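Local atomic coordinates of RahU protein (Pseudomonas aeruginosa PAO1, PDB entry 6ZC2), a protein that belongs to the aegerolysin family and interacts with membrane ceramide phosphorylethanolamine, consistent with a lipid-binding role at membranes. Residues S62-F76 and M85-G97. Numbering follows the deposited sequence. Where two conformers were deposited one is given.
Sequences SCGRENASSGTQGSF and MGTFSWDDPWKSG. With EDO (1,2-ethanediol), chain D; EDO (1,2-ethanediol), chain F.
Trp-90 lies across Gly-74, where the antiparallel strands 72-76 and 85-92 pair as two arms of a beta hairpin. Its CB carries CG between the backbone N and the carbonyl carbon (chi1 67°), which turns the indole over the neighbouring strand. Trp-90 CD1 passes 3.6 Å from Thr-72 O. Trp-90 NE1 donates to Thr-72 OG1 at 2.9 Å, nearly straight (173°) and in the ring plane. Trp-90 CZ2 meets Ser-62 CB at 3.8 Å. Ser-75 N lies over the ring face near CZ3 and CH2. At the edge, Trp-90 CZ3 touches Phe-76 CD2 at 3.9 Å. Gly-74 O lies over the face near CE3, toward the rim. Gly-74 CA stands over the six-membered ring of Trp-90, 4.0 Å from its centroid. On the same sheet face, Phe-88 CB covers the Phe-76 ring. Beyond the strands, Ser-69 CB sits over the six-membered ring of Trp-94, 3.7 Å from its centroid. Thr-72 OG1 donates in turn to Ser-62 OG at 2.6 Å, and Ser-62 OG also bonds Lys-31 O. Ser-62 belongs to strand 58-63, in the sheet facing that of the hairpin. This hydrogen-bond chain satisfies the buried indole N-H and links the two sheets; with the Gly-74 contact it restrains the ring's rotation.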
ATOM      1  N   SER A  62      -0.996  -3.278  -6.656  1.00  8.76           N
ATOM      2  CA  SER A  62       0.170  -3.348  -7.523  1.00  9.28           C
ATOM      3  C   SER A  62       0.474  -4.805  -7.847  1.00  9.23           C
ATOM      4  O   SER A  62       0.295  -5.686  -7.000  1.00  9.88           O
ATOM      5  CB  SER A  62       1.386  -2.697  -6.843  1.00 10.12           C
ATOM      6  OG  SER A  62       2.546  -2.735  -7.659  1.00 10.17           O
ATOM      7  N   CYS A  63       0.921  -5.057  -9.077  1.00  9.72           N
ATOM      8  CA  CYS A  63       1.285  -6.404  -9.496  1.00 10.20           C
ATOM      9  C   CYS A  63       2.528  -6.339 -10.371  1.00 10.60           C
ATOM     10  O   CYS A  63       2.934  -5.269 -10.838  1.00 10.76           O
ATOM     11  CB  CYS A  63       0.134  -7.121 -10.220  1.00 11.04           C
ATOM     12  SG  CYS A  63      -0.368  -6.366 -11.793  1.00 11.12           S
ATOM     13  N   GLY A  64       3.145  -7.498 -10.587  1.00 10.53           N
ATOM     14  CA  GLY A  64       4.233  -7.569 -11.536  1.00 11.64           C
ATOM     15  C   GLY A  64       3.760  -7.298 -12.951  1.00 11.33           C
ATOM     16  O   GLY A  64       2.587  -7.472 -13.292  1.00 11.93           O
ATOM     17  N   ARG A  65       4.686  -6.851 -13.796  1.00 12.68           N
ATOM     18  CA  ARG A  65       4.328  -6.630 -15.190  1.00 14.18           C
ATOM     19  C   ARG A  65       4.022  -7.965 -15.864  1.00 13.09           C
ATOM     20  O   ARG A  65       4.564  -9.012 -15.498  1.00 13.82           O
ATOM     21  CB  ARG A  65       5.417  -5.839 -15.920  1.00 17.97           C
ATOM     22  CG  ARG A  65       5.557  -4.410 -15.375  1.00 20.91           C
ATOM     23  CD  ARG A  65       5.921  -3.371 -16.442  1.00 23.91           C
ATOM     24  NE  ARG A  65       5.769  -1.995 -15.959  1.00 25.81           N
ATOM     25  CZ  ARG A  65       4.668  -1.259 -16.108  1.00 26.78           C
ATOM     26  NH1 ARG A  65       4.624  -0.021 -15.634  1.00 27.69           N
ATOM     27  NH2 ARG A  65       3.607  -1.760 -16.729  1.00 26.81           N
ATOM     28  N   GLU A  66       3.118  -7.925 -16.842  1.00 12.77           N
ATOM     29  CA  GLU A  66       2.570  -9.159 -17.388  1.00 12.95           C
ATOM     30  C   GLU A  66       3.670 -10.014 -18.012  1.00 13.54           C
ATOM     31  O   GLU A  66       4.501  -9.520 -18.781  1.00 14.57           O
ATOM     32  CB  GLU A  66       1.491  -8.847 -18.422  1.00 13.09           C
ATOM     33  CG  GLU A  66       0.672 -10.075 -18.741  1.00 13.92           C
ATOM     34  CD  GLU A  66      -0.594  -9.800 -19.536  1.00 12.74           C
ATOM     35  OE1 GLU A  66      -0.656  -8.777 -20.251  1.00 13.80           O
ATOM     36  OE2 GLU A  66      -1.525 -10.634 -19.454  1.00 12.64           O
ATOM     37  N   ASN A  67       3.683 -11.302 -17.660  1.00 14.01           N
ATOM     38  CA  ASN A  67       4.629 -12.291 -18.170  1.00 14.53           C
ATOM     39  C   ASN A  67       6.087 -11.989 -17.827  1.00 16.63           C
ATOM     40  O   ASN A  67       6.991 -12.612 -18.397  1.00 19.14           O
ATOM     41  CB  ASN A  67       4.452 -12.544 -19.670  1.00 14.67           C
ATOM     42  CG  ASN A  67       3.156 -13.250 -19.970  1.00 13.99           C
ATOM     43  OD1 ASN A  67       2.824 -14.242 -19.323  1.00 16.61           O
ATOM     44  ND2 ASN A  67       2.405 -12.741 -20.938  1.00 14.51           N
ATOM     45  N   ALA A  68       6.349 -11.065 -16.909  1.00 16.80           N
ATOM     46  CA  ALA A  68       7.714 -10.740 -16.521  1.00 17.76           C
ATOM     47  C   ALA A  68       8.179 -11.648 -15.387  1.00 17.63           C
ATOM     48  O   ALA A  68       7.395 -12.042 -14.519  1.00 18.19           O
ATOM     49  CB  ALA A  68       7.807  -9.278 -16.083  1.00 19.02           C
ATOM     50  N   SER A  69       9.469 -11.991 -15.410  1.00 19.49           N
ATOM     51  CA  SER A  69      10.066 -12.779 -14.337  0.63 19.75           C
ATOM     52  C   SER A  69      10.495 -11.869 -13.191  1.00 19.61           C
ATOM     53  O   SER A  69      11.623 -11.966 -12.696  1.00 21.17           O
ATOM     54  CB  SER A  69      11.254 -13.593 -14.856  0.63 21.66           C
ATOM     55  OG  SER A  69      12.078 -12.811 -15.707  0.63 22.69           O
ATOM     56  N   SER A  70       9.598 -10.975 -12.781  1.00 18.04           N
ATOM     57  CA  SER A  70       9.806 -10.054 -11.676  1.00 17.14           C
ATOM     58  C   SER A  70       8.440  -9.767 -11.068  1.00 15.31           C
ATOM     59  O   SER A  70       7.408  -9.917 -11.728  1.00 16.15           O
ATOM     60  CB  SER A  70      10.480  -8.758 -12.141  1.00 17.89           C
ATOM     61  OG  SER A  70       9.751  -8.153 -13.196  1.00 18.94           O
ATOM     62  N   GLY A  71       8.440  -9.363  -9.805  1.00 14.38           N
ATOM     63  CA  GLY A  71       7.216  -9.148  -9.044  1.00 13.78           C
ATOM     64  C   GLY A  71       6.889  -7.679  -8.872  1.00 12.57           C
ATOM     65  O   GLY A  71       7.026  -6.876  -9.804  1.00 12.58           O
ATOM     66  N   THR A  72       6.436  -7.321  -7.670  1.00 11.73           N
ATOM     67  CA  THR A  72       6.110  -5.940  -7.351  1.00 10.72           C
ATOM     68  C   THR A  72       6.820  -5.524  -6.069  1.00 11.53           C
ATOM     69  O   THR A  72       6.867  -6.285  -5.097  1.00 11.76           O
ATOM     70  CB  THR A  72       4.586  -5.691  -7.240  1.00 11.50           C
ATOM     71  OG1 THR A  72       4.384  -4.378  -6.712  1.00 11.31           O
ATOM     72  CG2 THR A  72       3.888  -6.711  -6.328  1.00 12.25           C
ATOM     73  N   GLN A  73       7.371  -4.308  -6.080  1.00 11.24           N
ATOM     74  CA  GLN A  73       8.061  -3.733  -4.930  1.00 11.43           C
ATOM     75  C   GLN A  73       7.928  -2.220  -5.020  1.00 10.32           C
ATOM     76  O   GLN A  73       8.228  -1.640  -6.069  1.00 11.78           O
ATOM     77  CB  GLN A  73       9.542  -4.128  -4.941  1.00 12.98           C
ATOM     78  CG  GLN A  73      10.326  -3.560  -3.773  1.00 14.84           C
ATOM     79  CD  GLN A  73      11.773  -3.990  -3.784  1.00 17.82           C
ATOM     80  OE1 GLN A  73      12.339  -4.263  -4.841  1.00 20.22           O
ATOM     81  NE2 GLN A  73      12.379  -4.071  -2.604  1.00 19.73           N
ATOM     82  N   GLY A  74       7.485  -1.588  -3.936  1.00 10.42           N
ATOM     83  CA  GLY A  74       7.278  -0.150  -3.974  1.00 10.49           C
ATOM     84  C   GLY A  74       6.839   0.388  -2.629  1.00  9.89           C
ATOM     85  O   GLY A  74       6.940  -0.290  -1.603  1.00 10.42           O
ATOM     86  N   SER A  75       6.351   1.631  -2.648  1.00  9.61           N
ATOM     87  CA  SER A  75       5.926   2.299  -1.421  1.00  9.41           C
ATOM     88  C   SER A  75       4.978   3.449  -1.740  1.00  9.74           C
ATOM     89  O   SER A  75       4.887   3.908  -2.883  1.00 10.60           O
ATOM     90  CB  SER A  75       7.121   2.840  -0.636  1.00 11.82           C
ATOM     91  OG  SER A  75       7.755   3.884  -1.345  1.00 14.43           O
ATOM     92  N   PHE A  76       4.285   3.918  -0.699  1.00  9.39           N
ATOM     93  CA  PHE A  76       3.556   5.181  -0.745  1.00  9.16           C
ATOM     94  C   PHE A  76       3.563   5.807   0.647  1.00  9.05           C
ATOM     95  O   PHE A  76       3.678   5.105   1.659  1.00  9.53           O
ATOM     96  CB  PHE A  76       2.119   5.057  -1.302  1.00  9.76           C
ATOM     97  CG  PHE A  76       1.218   4.137  -0.510  1.00  9.68           C
ATOM     98  CD1 PHE A  76       0.509   4.599   0.599  1.00  9.87           C
ATOM     99  CD2 PHE A  76       1.065   2.808  -0.892  1.00 10.21           C
ATOM    100  CE1 PHE A  76      -0.320   3.739   1.323  1.00 10.60           C
ATOM    101  CE2 PHE A  76       0.246   1.951  -0.175  1.00 10.94           C
ATOM    102  CZ  PHE A  76      -0.451   2.416   0.931  1.00 11.06           C
ATOM    103  N   MET A  85       2.409  11.155   8.091  1.00  8.73           N
ATOM    104  CA  MET A  85       2.002  10.102   9.019  1.00  8.58           C
ATOM    105  C   MET A  85       2.948   8.908   8.988  1.00  8.66           C
ATOM    106  O   MET A  85       3.234   8.325  10.040  1.00  9.44           O
ATOM    107  CB  MET A  85       0.578   9.632   8.704  1.00  9.11           C
ATOM    108  CG  MET A  85      -0.470  10.728   8.793  1.00  9.53           C
ATOM    109  SD  MET A  85      -2.018  10.285   7.987  1.00  9.79           S
ATOM    110  CE  MET A  85      -2.237   8.636   8.661  1.00 12.44           C
ATOM    111  N   GLY A  86       3.419   8.527   7.805  1.00  8.73           N
ATOM    112  CA  GLY A  86       4.320   7.400   7.667  1.00  8.85           C
ATOM    113  C   GLY A  86       4.335   6.883   6.240  1.00  8.51           C
ATOM    114  O   GLY A  86       3.780   7.499   5.327  1.00  9.41           O
ATOM    115  N   THR A  87       4.991   5.729   6.073  1.00  8.68           N
ATOM    116  CA  THR A  87       5.245   5.133   4.762  1.00  8.76           C
ATOM    117  C   THR A  87       4.869   3.657   4.778  1.00  8.49           C
ATOM    118  O   THR A  87       5.297   2.921   5.675  1.00  9.31           O
ATOM    119  CB  THR A  87       6.732   5.258   4.389  1.00  9.92           C
ATOM    120  OG1 THR A  87       7.099   6.641   4.352  1.00 11.21           O
ATOM    121  CG2 THR A  87       7.024   4.595   3.037  1.00 10.84           C
ATOM    122  N   PHE A  88       4.085   3.224   3.786  1.00  8.77           N
ATOM    123  CA  PHE A  88       3.800   1.809   3.569  1.00  8.95           C
ATOM    124  C   PHE A  88       4.684   1.285   2.437  1.00  8.97           C
ATOM    125  O   PHE A  88       4.730   1.893   1.363  1.00 10.08           O
ATOM    126  CB  PHE A  88       2.325   1.581   3.216  1.00  9.56           C
ATOM    127  CG  PHE A  88       1.959   0.125   3.154  1.00  9.35           C
ATOM    128  CD1 PHE A  88       1.575  -0.560   4.295  1.00 10.31           C
ATOM    129  CD2 PHE A  88       2.063  -0.583   1.965  1.00  9.73           C
ATOM    130  CE1 PHE A  88       1.276  -1.912   4.250  1.00 11.21           C
ATOM    131  CE2 PHE A  88       1.777  -1.937   1.920  1.00 10.12           C
ATOM    132  CZ  PHE A  88       1.386  -2.601   3.061  1.00 11.41           C
ATOM    133  N   SER A  89       5.367   0.156   2.666  1.00  9.09           N
ATOM    134  CA  SER A  89       6.283  -0.432   1.694  0.57 10.25           C
ATOM    135  C   SER A  89       6.029  -1.931   1.595  1.00  9.96           C
ATOM    136  O   SER A  89       5.560  -2.553   2.548  1.00 10.89           O
ATOM    137  CB  SER A  89       7.752  -0.222   2.104  0.57 12.44           C
ATOM    138  OG  SER A  89       8.105   1.147   2.109  0.57 15.05           O
ATOM    139  N   TRP A  90       6.377  -2.520   0.444  1.00 10.14           N
ATOM    140  CA  TRP A  90       6.190  -3.959   0.244  1.00 10.28           C
ATOM    141  C   TRP A  90       7.207  -4.496  -0.758  1.00 11.14           C
ATOM    142  O   TRP A  90       7.767  -3.755  -1.577  1.00 11.37           O
ATOM    143  CB  TRP A  90       4.768  -4.306  -0.252  1.00 10.46           C
ATOM    144  CG  TRP A  90       4.520  -3.793  -1.648  1.00  9.91           C
ATOM    145  CD1 TRP A  90       4.727  -4.462  -2.828  1.00 11.04           C
ATOM    146  CD2 TRP A  90       4.083  -2.474  -2.008  1.00  9.73           C
ATOM    147  NE1 TRP A  90       4.436  -3.642  -3.893  1.00 10.68           N
ATOM    148  CE2 TRP A  90       4.041  -2.419  -3.418  1.00  9.94           C
ATOM    149  CE3 TRP A  90       3.721  -1.336  -1.274  1.00  9.74           C
ATOM    150  CZ2 TRP A  90       3.645  -1.276  -4.107  1.00 10.73           C
ATOM    151  CZ3 TRP A  90       3.335  -0.202  -1.960  1.00 10.53           C
ATOM    152  CH2 TRP A  90       3.304  -0.178  -3.362  1.00 10.96           C
ATOM    153  N   ASP A  91       7.399  -5.817  -0.709  1.00 11.86           N
ATOM    154  CA  ASP A  91       8.261  -6.530  -1.649  1.00 13.07           C
ATOM    155  C   ASP A  91       7.692  -7.927  -1.853  1.00 12.96           C
ATOM    156  O   ASP A  91       7.605  -8.705  -0.896  1.00 13.91           O
ATOM    157  CB  ASP A  91       9.692  -6.605  -1.114  1.00 14.30           C
ATOM    158  CG  ASP A  91      10.613  -7.374  -2.034  0.90 16.03           C
ATOM    159  OD1 ASP A  91      10.448  -7.263  -3.268  0.90 15.89           O
ATOM    160  OD2 ASP A  91      11.506  -8.083  -1.523  0.90 18.70           O
ATOM    161  N   ASP A  92       7.306  -8.237  -3.094  1.00 12.94           N
ATOM    162  CA  ASP A  92       6.705  -9.516  -3.480  1.00 13.23           C
ATOM    163  C   ASP A  92       7.525 -10.043  -4.652  1.00 13.56           C
ATOM    164  O   ASP A  92       7.200  -9.772  -5.818  1.00 13.46           O
ATOM    165  CB  ASP A  92       5.241  -9.299  -3.877  1.00 13.76           C
ATOM    166  CG  ASP A  92       4.500 -10.587  -4.215  1.00 13.43           C
ATOM    167  OD1 ASP A  92       5.130 -11.670  -4.271  1.00 15.36           O
ATOM    168  OD2 ASP A  92       3.269 -10.501  -4.432  1.00 14.44           O
ATOM    169  N   PRO A  93       8.593 -10.799  -4.387  1.00 15.06           N
ATOM    170  CA  PRO A  93       9.473 -11.251  -5.475  1.00 15.42           C
ATOM    171  C   PRO A  93       8.858 -12.366  -6.311  1.00 16.78           C
ATOM    172  O   PRO A  93       7.954 -13.090  -5.887  1.00 17.85           O
ATOM    173  CB  PRO A  93      10.726 -11.757  -4.745  1.00 16.37           C
ATOM    174  CG  PRO A  93      10.626 -11.216  -3.348  1.00 17.45           C
ATOM    175  CD  PRO A  93       9.158 -11.118  -3.064  1.00 15.91           C
ATOM    176  N   TRP A  94       9.394 -12.503  -7.526  1.00 18.30           N
ATOM    177  CA  TRP A  94       8.965 -13.562  -8.435  1.00 19.78           C
ATOM    178  C   TRP A  94       9.694 -14.874  -8.167  1.00 22.46           C
ATOM    179  O   TRP A  94       9.081 -15.947  -8.217  1.00 22.82           O
ATOM    180  CB  TRP A  94       9.199 -13.130  -9.885  1.00 21.37           C
ATOM    181  CG  TRP A  94       8.977 -14.222 -10.894  1.00 22.59           C
ATOM    182  CD1 TRP A  94       7.791 -14.574 -11.475  1.00 22.97           C
ATOM    183  CD2 TRP A  94       9.969 -15.100 -11.448  1.00 23.91           C
ATOM    184  NE1 TRP A  94       7.983 -15.617 -12.350  1.00 23.87           N
ATOM    185  CE2 TRP A  94       9.309 -15.958 -12.353  1.00 24.81           C
ATOM    186  CE3 TRP A  94      11.348 -15.247 -11.265  1.00 24.47           C
ATOM    187  CZ2 TRP A  94       9.981 -16.947 -13.071  1.00 26.52           C
ATOM    188  CZ3 TRP A  94      12.014 -16.230 -11.982  1.00 26.39           C
ATOM    189  CH2 TRP A  94      11.329 -17.065 -12.872  1.00 27.02           C
ATOM    190  N   LYS A  95      10.995 -14.808  -7.894  1.00 24.87           N
ATOM    191  CA  LYS A  95      11.790 -16.016  -7.722  1.00 29.29           C
ATOM    192  C   LYS A  95      11.344 -16.787  -6.484  1.00 31.54           C
ATOM    193  O   LYS A  95      10.886 -16.211  -5.494  1.00 31.60           O
ATOM    194  CB  LYS A  95      13.276 -15.663  -7.613  1.00 31.80           C
ATOM    195  CG  LYS A  95      13.736 -15.268  -6.214  1.00 34.96           C
ATOM    196  CD  LYS A  95      15.136 -14.671  -6.227  1.00 37.63           C
ATOM    197  CE  LYS A  95      16.157 -15.653  -6.782  1.00 39.46           C
ATOM    198  NZ  LYS A  95      17.316 -15.844  -5.863  1.00 40.42           N
ATOM    199  N   SER A  96      11.476 -18.108  -6.551  1.00 34.97           N
ATOM    200  CA  SER A  96      11.081 -18.947  -5.434  1.00 39.01           C
ATOM    201  C   SER A  96      12.139 -18.905  -4.336  1.00 42.32           C
ATOM    202  O   SER A  96      13.274 -18.466  -4.542  1.00 41.94           O
ATOM    203  CB  SER A  96      10.869 -20.389  -5.897  1.00 39.88           C
ATOM    204  OG  SER A  96      12.104 -21.011  -6.208  1.00 40.99           O
ATOM    205  N   GLY A  97      11.748 -19.367  -3.151  1.00 46.51           N
ATOM    206  CA  GLY A  97      12.668 -19.457  -2.034  1.00 47.95           C
ATOM    207  C   GLY A  97      12.885 -18.177  -1.262  1.00 67.67           C
ATOM    208  O   GLY A  97      13.842 -18.100  -0.484  1.00 47.71           O
TER
HETATM  209  C1  EDO D 203      11.043  -7.912  -7.938  0.90 20.03           C
HETATM  210  O1  EDO D 203      10.662  -9.253  -8.242  0.85 16.93           O
HETATM  211  C2  EDO D 203      10.592  -7.587  -6.518  0.95 18.87           C
HETATM  212  O2  EDO D 203      11.412  -8.275  -5.564  0.95 18.84           O
HETATM  213  C1  EDO F 205       8.182   7.228   8.098  1.00 19.00           C
HETATM  214  O1  EDO F 205       8.502   8.627   8.115  1.00 25.45           O
HETATM  215  C2  EDO F 205       9.249   6.474   7.315  1.00 42.58           C
HETATM  216  O2  EDO F 205       9.379   7.051   6.010  1.00 26.79           O
HETATM  217  O   HOH W   1      10.824  -3.359  -0.015  1.00 33.24           O